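PDB 4QYT: uncharacterized protein C22E12.03c from Schizosaccharomyces pombe, which converts methylglyoxal to D-lactate in a single glutathione-independent step, as a glyoxalase of the DJ-1 family, and helps protect the cell against reactive oxygen species. Local coordinates for residues 68-73 with 96-101; 101-106 with 124-129; 159-164 with 168-173. One frame throughout, in Å; residues are numbered along the deposited sequence. Where two conformers were deposited one is given.

Interaction 1: 68-73 with 96-101; sequences DDFAKQ and QQVVKE. With EDO (1,2-ethanediol), chain F.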
loop_
_atom_site.group_PDB
_atom_site.type_symbol
_atom_site.label_atom_id
_atom_site.label_comp_id
_atom_site.label_asym_id
_atom_site.label_seq_id
_atom_site.Cartn_x
_atom_site.Cartn_y
_atom_site.Cartn_z
ATOM N N ASP A 68 -24.703 2.806 -16.577
ATOM C CA ASP A 68 -24.511 3.690 -17.717
ATOM C C ASP A 68 -24.001 5.054 -17.248
ATOM O O ASP A 68 -23.132 5.645 -17.905
ATOM C CB ASP A 68 -25.804 3.869 -18.507
ATOM C CG ASP A 68 -26.150 2.665 -19.397
ATOM O OD1 ASP A 68 -25.266 1.844 -19.686
ATOM O OD2 ASP A 68 -27.292 2.639 -19.910
ATOM N N ASP A 69 -24.515 5.572 -16.116
ATOM C CA ASP A 69 -24.017 6.846 -15.630
ATOM C C ASP A 69 -22.566 6.740 -15.181
ATOM O O ASP A 69 -21.753 7.648 -15.371
ATOM C CB ASP A 69 -24.926 7.442 -14.562
ATOM C CG ASP A 69 -24.698 8.935 -14.436
ATOM O OD1 ASP A 69 -25.076 9.639 -15.392
ATOM O OD2 ASP A 69 -24.155 9.384 -13.422
ATOM N N PHE A 70 -22.244 5.610 -14.541
ATOM C CA PHE A 70 -20.872 5.324 -14.168
ATOM C C PHE A 70 -19.953 5.398 -15.369
ATOM O O PHE A 70 -18.877 6.006 -15.322
ATOM C CB PHE A 70 -20.791 3.949 -13.505
ATOM C CG PHE A 70 -19.415 3.620 -13.003
ATOM C CD1 PHE A 70 -18.453 3.108 -13.843
ATOM C CD2 PHE A 70 -19.112 3.730 -11.668
ATOM C CE1 PHE A 70 -17.203 2.737 -13.373
ATOM C CE2 PHE A 70 -17.889 3.316 -11.157
ATOM C CZ PHE A 70 -16.940 2.807 -12.011
ATOM N N ALA A 71 -20.387 4.796 -16.477
ATOM C CA ALA A 71 -19.582 4.781 -17.675
ATOM C C ALA A 71 -19.418 6.150 -18.321
ATOM O O ALA A 71 -18.462 6.399 -19.048
ATOM C CB ALA A 71 -20.180 3.808 -18.687
ATOM N N LYS A 72 -20.329 7.064 -18.010
ATOM C CA LYS A 72 -20.174 8.454 -18.428
ATOM C C LYS A 72 -19.154 9.218 -17.587
ATOM O O LYS A 72 -18.681 10.264 -18.005
ATOM C CB LYS A 72 -21.498 9.200 -18.329
ATOM C CG LYS A 72 -22.543 8.732 -19.318
ATOM C CD LYS A 72 -23.892 9.393 -19.095
ATOM C CE LYS A 72 -24.984 8.876 -20.013
ATOM N NZ LYS A 72 -26.274 9.540 -19.670
ATOM N N GLN A 73 -18.822 8.712 -16.419
ATOM C CA GLN A 73 -17.933 9.376 -15.468
ATOM C C GLN A 73 -16.534 8.787 -15.407
ATOM O O GLN A 73 -15.585 9.525 -15.087
ATOM C CB GLN A 73 -18.535 9.357 -14.059
ATOM C CG GLN A 73 -19.843 10.111 -13.956
ATOM C CD GLN A 73 -20.342 10.177 -12.528
ATOM O OE1 GLN A 73 -19.623 10.586 -11.622
ATOM N NE2 GLN A 73 -21.585 9.759 -12.303
ATOM N N GLN A 96 -20.834 -5.521 -10.804
ATOM C CA GLN A 96 -20.912 -6.479 -11.897
ATOM C C GLN A 96 -21.355 -5.811 -13.213
ATOM O O GLN A 96 -20.851 -6.131 -14.293
ATOM C CB GLN A 96 -21.892 -7.604 -11.564
ATOM C CG GLN A 96 -21.528 -8.431 -10.349
ATOM C CD GLN A 96 -22.727 -9.179 -9.805
ATOM O OE1 GLN A 96 -23.830 -9.139 -10.387
ATOM N NE2 GLN A 96 -22.525 -9.879 -8.707
ATOM N N GLN A 97 -22.362 -4.942 -13.115
ATOM C CA GLN A 97 -22.889 -4.237 -14.281
ATOM C C GLN A 97 -21.831 -3.345 -14.915
ATOM O O GLN A 97 -21.711 -3.266 -16.137
ATOM C CB GLN A 97 -24.082 -3.369 -13.876
ATOM C CG GLN A 97 -25.351 -4.157 -13.511
ATOM C CD GLN A 97 -26.351 -3.402 -12.613
ATOM O OE1 GLN A 97 -26.092 -2.308 -12.096
ATOM N NE2 GLN A 97 -27.488 -3.998 -12.414
ATOM N N VAL A 98 -21.045 -2.660 -14.094
ATOM C CA VAL A 98 -19.958 -1.846 -14.619
ATOM C C VAL A 98 -18.954 -2.731 -15.339
ATOM O O VAL A 98 -18.500 -2.391 -16.432
ATOM C CB VAL A 98 -19.288 -1.060 -13.448
ATOM C CG1 VAL A 98 -17.893 -0.547 -13.816
ATOM C CG2 VAL A 98 -20.194 0.067 -12.975
ATOM N N VAL A 99 -18.549 -3.831 -14.689
ATOM C CA VAL A 99 -17.576 -4.711 -15.326
ATOM C C VAL A 99 -18.074 -5.264 -16.680
ATOM O O VAL A 99 -17.333 -5.294 -17.663
ATOM C CB VAL A 99 -17.173 -5.826 -14.307
ATOM C CG1 VAL A 99 -16.489 -7.007 -14.959
ATOM C CG2 VAL A 99 -16.354 -5.221 -13.176
ATOM N N LYS A 100 -19.311 -5.697 -16.706
ATOM C CA LYS A 100 -19.904 -6.208 -17.940
ATOM C C LYS A 100 -19.983 -5.141 -19.004
ATOM O O LYS A 100 -19.732 -5.413 -20.200
ATOM C CB LYS A 100 -21.292 -6.778 -17.657
ATOM C CG LYS A 100 -21.258 -8.063 -16.873
ATOM C CD LYS A 100 -22.639 -8.563 -16.537
ATOM C CE LYS A 100 -23.252 -9.250 -17.741
ATOM N NZ LYS A 100 -22.531 -10.512 -18.125
ATOM N N GLU A 101 -20.358 -3.924 -18.614
ATOM C CA GLU A 101 -20.415 -2.850 -19.587
ATOM C C GLU A 101 -19.052 -2.511 -20.142
ATOM O O GLU A 101 -18.903 -2.209 -21.336
ATOM C CB GLU A 101 -21.024 -1.585 -18.979
ATOM C CG GLU A 101 -21.062 -0.398 -19.923
ATOM C CD GLU A 101 -21.833 -0.663 -21.206
ATOM O OE1 GLU A 101 -22.900 -1.348 -21.130
ATOM O OE2 GLU A 101 -21.484 -0.003 -22.236
HETATM C C1 EDO F . -27.158 0.172 -17.448
HETATM O O1 EDO F . -27.176 1.328 -16.593
HETATM C C2 EDO F . -27.829 -1.037 -16.825
HETATM O O2 EDO F . -26.891 -1.769 -16.014
HETATM O O HOH W 1 -22.962 2.586 -21.128
HETATM O O HOH W 2 -24.574 -0.752 -19.207
#

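Interaction 2: 101-106 with 124-129; sequences EFYKKP and GLPNKQ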
loop_
_atom_site.group_PDB
_atom_site.type_symbol
_atom_site.label_atom_id
_atom_site.label_comp_id
_atom_site.label_asym_id
_atom_site.label_seq_id
_atom_site.Cartn_x
_atom_site.Cartn_y
_atom_site.Cartn_z
ATOM N N GLU A 101 -20.358 -3.924 -18.614
ATOM C CA GLU A 101 -20.415 -2.850 -19.587
ATOM C C GLU A 101 -19.052 -2.511 -20.142
ATOM O O GLU A 101 -18.903 -2.209 -21.336
ATOM C CB GLU A 101 -21.024 -1.585 -18.979
ATOM C CG GLU A 101 -21.062 -0.398 -19.923
ATOM C CD GLU A 101 -21.833 -0.663 -21.206
ATOM O OE1 GLU A 101 -22.900 -1.348 -21.130
ATOM O OE2 GLU A 101 -21.484 -0.003 -22.236
ATOM N N PHE A 102 -18.042 -2.502 -19.273
ATOM C CA PHE A 102 -16.728 -2.091 -19.687
ATOM C C PHE A 102 -16.022 -3.133 -20.530
ATOM O O PHE A 102 -15.143 -2.800 -21.313
ATOM C CB PHE A 102 -15.851 -1.735 -18.477
ATOM C CG PHE A 102 -16.027 -0.353 -17.913
ATOM C CD1 PHE A 102 -17.166 0.387 -18.089
ATOM C CD2 PHE A 102 -15.002 0.217 -17.179
ATOM C CE1 PHE A 102 -17.274 1.650 -17.573
ATOM C CE2 PHE A 102 -15.109 1.472 -16.641
ATOM C CZ PHE A 102 -16.248 2.192 -16.841
ATOM N N TYR A 103 -16.329 -4.422 -20.326
ATOM C CA TYR A 103 -15.522 -5.493 -20.928
ATOM C C TYR A 103 -15.567 -5.376 -22.443
ATOM O O TYR A 103 -16.617 -5.307 -23.061
ATOM C CB TYR A 103 -16.010 -6.856 -20.476
ATOM C CG TYR A 103 -15.107 -7.993 -20.909
ATOM C CD1 TYR A 103 -13.846 -8.144 -20.372
ATOM C CD2 TYR A 103 -15.462 -8.843 -21.939
ATOM C CE1 TYR A 103 -12.975 -9.137 -20.770
ATOM C CE2 TYR A 103 -14.606 -9.868 -22.344
ATOM C CZ TYR A 103 -13.362 -9.996 -21.759
ATOM O OH TYR A 103 -12.509 -10.997 -22.170
ATOM N N LYS A 104 -14.381 -5.407 -23.040
ATOM C CA LYS A 104 -14.197 -5.314 -24.485
ATOM C C LYS A 104 -14.670 -4.002 -25.080
ATOM O O LYS A 104 -14.722 -3.881 -26.282
ATOM C CB LYS A 104 -14.815 -6.494 -25.224
ATOM C CG LYS A 104 -13.970 -7.732 -25.141
ATOM C CD LYS A 104 -14.539 -8.903 -25.914
ATOM C CE LYS A 104 -14.334 -8.654 -27.380
ATOM N NZ LYS A 104 -14.609 -9.886 -28.164
ATOM N N LYS A 105 -14.858 -2.973 -24.289
ATOM C CA LYS A 105 -15.142 -1.685 -24.848
ATOM C C LYS A 105 -13.848 -0.984 -25.189
ATOM O O LYS A 105 -12.861 -1.019 -24.434
ATOM C CB LYS A 105 -16.005 -0.872 -23.902
ATOM C CG LYS A 105 -17.386 -1.467 -23.665
ATOM C CD LYS A 105 -18.206 -1.551 -24.942
ATOM C CE LYS A 105 -19.116 -2.768 -24.864
ATOM N NZ LYS A 105 -20.156 -2.643 -23.811
ATOM N N PRO A 106 -13.919 -0.186 -26.255
ATOM C CA PRO A 106 -12.736 0.621 -26.535
ATOM C C PRO A 106 -12.558 1.717 -25.494
ATOM O O PRO A 106 -13.492 2.419 -25.131
ATOM C CB PRO A 106 -13.046 1.220 -27.953
ATOM C CG PRO A 106 -13.979 0.219 -28.550
ATOM C CD PRO A 106 -14.827 -0.251 -27.419
ATOM N N GLY A 124 -19.993 -13.030 -15.002
ATOM C CA GLY A 124 -20.013 -13.848 -16.218
ATOM C C GLY A 124 -19.087 -13.398 -17.338
ATOM O O GLY A 124 -19.416 -13.589 -18.507
ATOM N N LEU A 125 -17.906 -12.858 -17.027
ATOM C CA LEU A 125 -16.951 -12.468 -18.086
ATOM C C LEU A 125 -16.395 -13.671 -18.847
ATOM O O LEU A 125 -16.023 -14.662 -18.243
ATOM C CB LEU A 125 -15.760 -11.680 -17.542
ATOM C CG LEU A 125 -16.088 -10.336 -16.910
ATOM C CD1 LEU A 125 -14.807 -9.608 -16.591
ATOM C CD2 LEU A 125 -17.001 -9.537 -17.818
ATOM N N PRO A 126 -16.271 -13.551 -20.177
ATOM C CA PRO A 126 -15.945 -14.715 -20.992
ATOM C C PRO A 126 -14.471 -14.749 -21.389
ATOM O O PRO A 126 -14.091 -15.552 -22.248
ATOM C CB PRO A 126 -16.801 -14.514 -22.226
ATOM C CG PRO A 126 -16.813 -13.029 -22.405
ATOM C CD PRO A 126 -16.865 -12.484 -20.992
ATOM N N ASN A 127 -13.623 -14.022 -20.674
ATOM C CA ASN A 127 -12.187 -14.196 -20.862
ATOM C C ASN A 127 -11.795 -15.677 -20.662
ATOM O O ASN A 127 -12.388 -16.417 -19.861
ATOM C CB ASN A 127 -11.383 -13.251 -19.944
ATOM C CG ASN A 127 -11.800 -13.348 -18.491
ATOM O OD1 ASN A 127 -12.945 -13.052 -18.150
ATOM N ND2 ASN A 127 -10.890 -13.822 -17.635
ATOM N N LYS A 128 -10.725 -16.078 -21.335
ATOM C CA LYS A 128 -10.275 -17.449 -21.224
ATOM C C LYS A 128 -9.319 -17.673 -20.075
ATOM O O LYS A 128 -9.264 -18.761 -19.520
ATOM C CB LYS A 128 -9.630 -17.905 -22.538
ATOM C CG LYS A 128 -10.534 -17.752 -23.753
ATOM C CD LYS A 128 -11.889 -18.400 -23.516
ATOM C CE LYS A 128 -12.927 -17.915 -24.517
ATOM N NZ LYS A 128 -12.489 -18.126 -25.925
ATOM N N GLN A 129 -8.441 -16.705 -19.870
ATOM C CA GLN A 129 -7.370 -16.825 -18.881
ATOM C C GLN A 129 -7.536 -15.788 -17.774
ATOM O O GLN A 129 -8.197 -14.765 -17.971
ATOM C CB GLN A 129 -6.017 -16.633 -19.565
ATOM C CG GLN A 129 -5.794 -17.621 -20.708
ATOM C CD GLN A 129 -4.383 -17.598 -21.261
ATOM O OE1 GLN A 129 -3.735 -18.643 -21.370
ATOM N NE2 GLN A 129 -3.962 -16.437 -21.760
#

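Interaction 3: 159-164 with 168-173; sequences ITSQGP and MLFGLK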
loop_
_atom_site.group_PDB
_atom_site.type_symbol
_atom_site.label_atom_id
_atom_site.label_comp_id
_atom_site.label_asym_id
_atom_site.label_seq_id
_atom_site.Cartn_x
_atom_site.Cartn_y
_atom_site.Cartn_z
ATOM N N ILE A 159 -7.376 -6.639 -16.669
ATOM C CA ILE A 159 -6.136 -6.914 -15.981
ATOM C C ILE A 159 -6.497 -7.627 -14.671
ATOM O O ILE A 159 -7.282 -7.106 -13.869
ATOM C CB ILE A 159 -5.414 -5.580 -15.666
ATOM C CG1 ILE A 159 -4.967 -4.854 -16.952
ATOM C CG2 ILE A 159 -4.215 -5.827 -14.751
ATOM C CD1 ILE A 159 -6.037 -4.138 -17.763
ATOM N N THR A 160 -5.865 -8.782 -14.436
ATOM C CA THR A 160 -5.996 -9.471 -13.153
ATOM C C THR A 160 -4.624 -9.744 -12.547
ATOM O O THR A 160 -3.608 -9.740 -13.246
ATOM C CB THR A 160 -6.841 -10.755 -13.279
ATOM O OG1 THR A 160 -6.236 -11.674 -14.190
ATOM C CG2 THR A 160 -8.259 -10.454 -13.652
ATOM N N SER A 161 -4.588 -9.855 -11.222
ATOM C CA SER A 161 -3.329 -9.987 -10.508
ATOM C C SER A 161 -3.506 -10.713 -9.184
ATOM O O SER A 161 -4.607 -10.939 -8.743
ATOM C CB SER A 161 -2.744 -8.606 -10.310
ATOM O OG SER A 161 -1.438 -8.572 -9.821
ATOM N N GLN A 162 -2.405 -11.193 -8.619
ATOM C CA GLN A 162 -2.466 -12.231 -7.597
ATOM C C GLN A 162 -2.677 -11.753 -6.159
ATOM O O GLN A 162 -3.421 -12.392 -5.402
ATOM C CB GLN A 162 -1.190 -13.069 -7.654
ATOM C CG GLN A 162 -1.072 -13.854 -8.961
ATOM C CD GLN A 162 0.058 -14.841 -8.957
ATOM O OE1 GLN A 162 1.212 -14.485 -8.725
ATOM N NE2 GLN A 162 -0.268 -16.109 -9.216
ATOM N N GLY A 163 -1.964 -10.740 -5.689
ATOM C CA GLY A 163 -1.965 -10.507 -4.256
ATOM C C GLY A 163 -1.287 -9.241 -3.846
ATOM O O GLY A 163 -0.886 -8.439 -4.677
ATOM N N PRO A 164 -1.129 -9.050 -2.534
ATOM C CA PRO A 164 -0.510 -7.806 -2.093
ATOM C C PRO A 164 0.848 -7.601 -2.685
ATOM O O PRO A 164 1.198 -6.492 -3.042
ATOM C CB PRO A 164 -0.472 -7.946 -0.564
ATOM C CG PRO A 164 -1.325 -9.071 -0.242
ATOM C CD PRO A 164 -1.609 -9.890 -1.426
ATOM N N MET A 168 1.750 -3.448 -6.891
ATOM C CA MET A 168 2.463 -2.449 -7.663
ATOM C C MET A 168 2.532 -2.808 -9.153
ATOM O O MET A 168 2.249 -1.986 -10.021
ATOM C CB MET A 168 3.873 -2.204 -7.106
ATOM C CG MET A 168 3.886 -1.540 -5.725
ATOM S SD MET A 168 3.226 0.135 -5.699
ATOM C CE MET A 168 4.549 0.968 -6.545
ATOM N N LEU A 169 2.867 -4.062 -9.448
ATOM C CA LEU A 169 2.855 -4.521 -10.844
ATOM C C LEU A 169 1.487 -4.389 -11.487
ATOM O O LEU A 169 1.364 -4.020 -12.676
ATOM C CB LEU A 169 3.329 -5.963 -10.929
ATOM C CG LEU A 169 4.817 -6.177 -10.654
ATOM C CD1 LEU A 169 5.060 -7.643 -10.427
ATOM C CD2 LEU A 169 5.686 -5.638 -11.784
ATOM N N PHE A 170 0.437 -4.648 -10.722
ATOM C CA PHE A 170 -0.940 -4.497 -11.162
ATOM C C PHE A 170 -1.275 -3.046 -11.486
ATOM O O PHE A 170 -1.808 -2.748 -12.569
ATOM C CB PHE A 170 -1.817 -5.024 -10.029
ATOM C CG PHE A 170 -3.289 -4.721 -10.155
ATOM C CD1 PHE A 170 -4.054 -5.336 -11.131
ATOM C CD2 PHE A 170 -3.937 -3.891 -9.267
ATOM C CE1 PHE A 170 -5.417 -5.136 -11.199
ATOM C CE2 PHE A 170 -5.308 -3.695 -9.299
ATOM C CZ PHE A 170 -6.051 -4.332 -10.271
ATOM N N GLY A 171 -0.976 -2.136 -10.567
ATOM C CA GLY A 171 -1.230 -0.713 -10.841
ATOM C C GLY A 171 -0.494 -0.224 -12.061
ATOM O O GLY A 171 -1.027 0.542 -12.867
ATOM N N LEU A 172 0.756 -0.677 -12.187
ATOM C CA LEU A 172 1.555 -0.290 -13.332
ATOM C C LEU A 172 0.954 -0.828 -14.637
ATOM O O LEU A 172 0.968 -0.101 -15.666
ATOM C CB LEU A 172 3.003 -0.748 -13.178
ATOM C CG LEU A 172 3.848 0.091 -12.255
ATOM C CD1 LEU A 172 5.133 -0.661 -11.897
ATOM C CD2 LEU A 172 4.144 1.460 -12.841
ATOM N N LYS A 173 0.495 -2.073 -14.632
ATOM C CA LYS A 173 -0.093 -2.646 -15.848
ATOM C C LYS A 173 -1.296 -1.806 -16.300
ATOM O O LYS A 173 -1.455 -1.505 -17.486
ATOM C CB LYS A 173 -0.473 -4.113 -15.631
ATOM C CG LYS A 173 -0.787 -4.861 -16.921
ATOM C CD LYS A 173 0.448 -5.123 -17.783
ATOM C CE LYS A 173 0.115 -6.044 -18.938
ATOM N NZ LYS A 173 1.317 -6.399 -19.731
HETATM O O HOH W 3 2.671 -4.362 -4.096
#

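Interaction 1: 68-73 with 96-101
Asp68 and Glu101 bring two carboxylates together across the helix pair, with Asp68 OD1 just 4.2 Å from Glu101 OE1. Two waters bridge them. One molecule, water 2, donates to both sides, lying 2.7 Å from Asp68 OD1 and 2.6 Å from Glu101 OE1. A second, water 1, donates to Asp68 OD1 at 2.8 Å and weakly to Glu101 OE2. Asp68 OD1 is therefore gripped by two donated hydrogens, which probably offset part of the repulsion between the like charges; a raised proton affinity of one carboxylate is possible. The backbone N of Asp68, in the first turn of its helix, gives its hydrogen to O1 of a 1,2-ethanediol at 2.9 Å. That molecule probably comes from the crystallisation liquor, and its O2 rests loosely against the aliphatic part of Gln97.

The apolar half of the contact belongs to Phe70 and Val98, the valine lying crosswise to the phenylalanine. Val98 CG2 stands over one face of the Phe70 ring, 3.8 Å from the centroid and 19° off the normal, a CH-pi contact displaced toward the rim. The other methyl, Val98 CG1, approaches the ring atom Phe70 CE1 at 3.4 Å. With CG of Phe70 anti to its backbone N (chi1 -176°), the ring reaches across to these two methyls. Ala71 CB adds a looser contact with Glu101 CG.

The short helical segments cross at -61° with axes 9.7 Å apart. Val98 also touches Ala77 of strand 76-79, Val99 packs on Ile110 of strand 109-112, and Phe70 meets the ring of Phe10 in strand 7-12, so both helices lie against the parallel strands of the central sheet.

Interaction 2: 101-106 with 124-129
Tyr103 runs its whole side chain along Leu125, Pro126 and Asn127, meeting them in sequence order from root to tip. CG stands anti to the backbone N (chi1 -172°), which carries the ring out from the chain toward the 124-129 loop. At the root, Tyr103 CB lies 3.9 Å from Leu125 CD2, and CG touches the same methyl. The ring then divides its contacts. Tyr103 CD1 has Leu125 CD1 at 4.2 Å, whereas on the other flank Tyr103 CE2 comes within 3.7 Å of Pro126 CD, with CD2 a little farther from that carbon. Pro126 CG extends this patch, the proline ring and the tyrosine pointing opposite ways as they pass. At the tip, Tyr103 OH sits 3.4 Å from Asn127 CB and 3.5 Å from Asn127 CA.

The Asn127 amide is turned 54° from the phenol ring and is engaged within its own segment, at the start of strand 129-130: Asn127 ND2 donates to Gln129 O at 2.9 Å, with an N-H...O angle of 160°. The acceptor lies in the amide plane, although the donor sits above the carbonyl plane of Gln129. On the other segment, a type II turn from Phe102 to Lys105, closed by Lys105 N bonding to Phe102 O, begins at the last residue of helix 93-102. Ile110 and Leu158, on two neighbouring strands, also touch the Tyr103 side chain.

An alanine at Tyr103 would keep CB beside Leu125 but is likely to leave Pro126 and Asn127 without the ring and hydroxyl that cover them. With no hydrogen bond between the two segments, even the phenol oxygen meets carbon here, and the join rests on apolar contact and shape.

Interaction 3: 159-164 with 168-173
A strand followed closely by an antiparallel helix, the beta-alpha step formed by strand 158-161 and helix 167-178, is held together here through Ile159, Ser161 and Phe170. The short segments run 174° apart in direction, with their axes 8.6 Å from each other. Ser161 CB approaches Phe170 CD1 at 3.6 Å, while Ser161 OG packs against Phe170 CB; the hydroxyl's polar partners are Pro151 O and Thr166 OG1. CG of Phe170 anti to the backbone N (chi1 169°) turns the ring obliquely across the strand, bringing its CD1/CE1 side to Ile159. There Phe170 CE1 has Ile159 O at 3.8 Å, in the ring plane at its edge. In the conformer described, Ile159 CG2 reaches Phe170 CD1 at 3.7 Å. Where the chain turns, a water donates to Pro164 O at 2.8 Å and accepts from Met168 N.

Pro164 touches Glu19, an inferred active-site residue, and the Phe170 side chain is about 6 Å from that of Glu19. Met168 packs on Ile18 of the second subunit. The strand lies in the central sheet beside 109-112, and a helix folded back on it in this way belongs to the layered alpha/beta fold of the DJ-1/PfpI family.

How the interactions relate
The three contacts follow one another along the chain, each closing before the next opens. Interactions 1 and 2 share Glu101 and helix 93-102; their centres are 13 Å apart and they touch directly, with Phe70 CE1 3.6 Å from Phe102 CZ and Val99 CG1 3.5 Å from Leu125 CD1. Interaction 3 stands apart, its centre about 21 Å from that of interaction 1, on the opposite side of the chain's centre, and about 17 Å from that of interaction 2. The central sheet connects them: strand 109-112 lies between 76-79 and 158-161. Interactions 1 and 2 are away from the inferred active-site residues, whereas interaction 3 lies near Glu19, probably one of them, and packs against the second subunit.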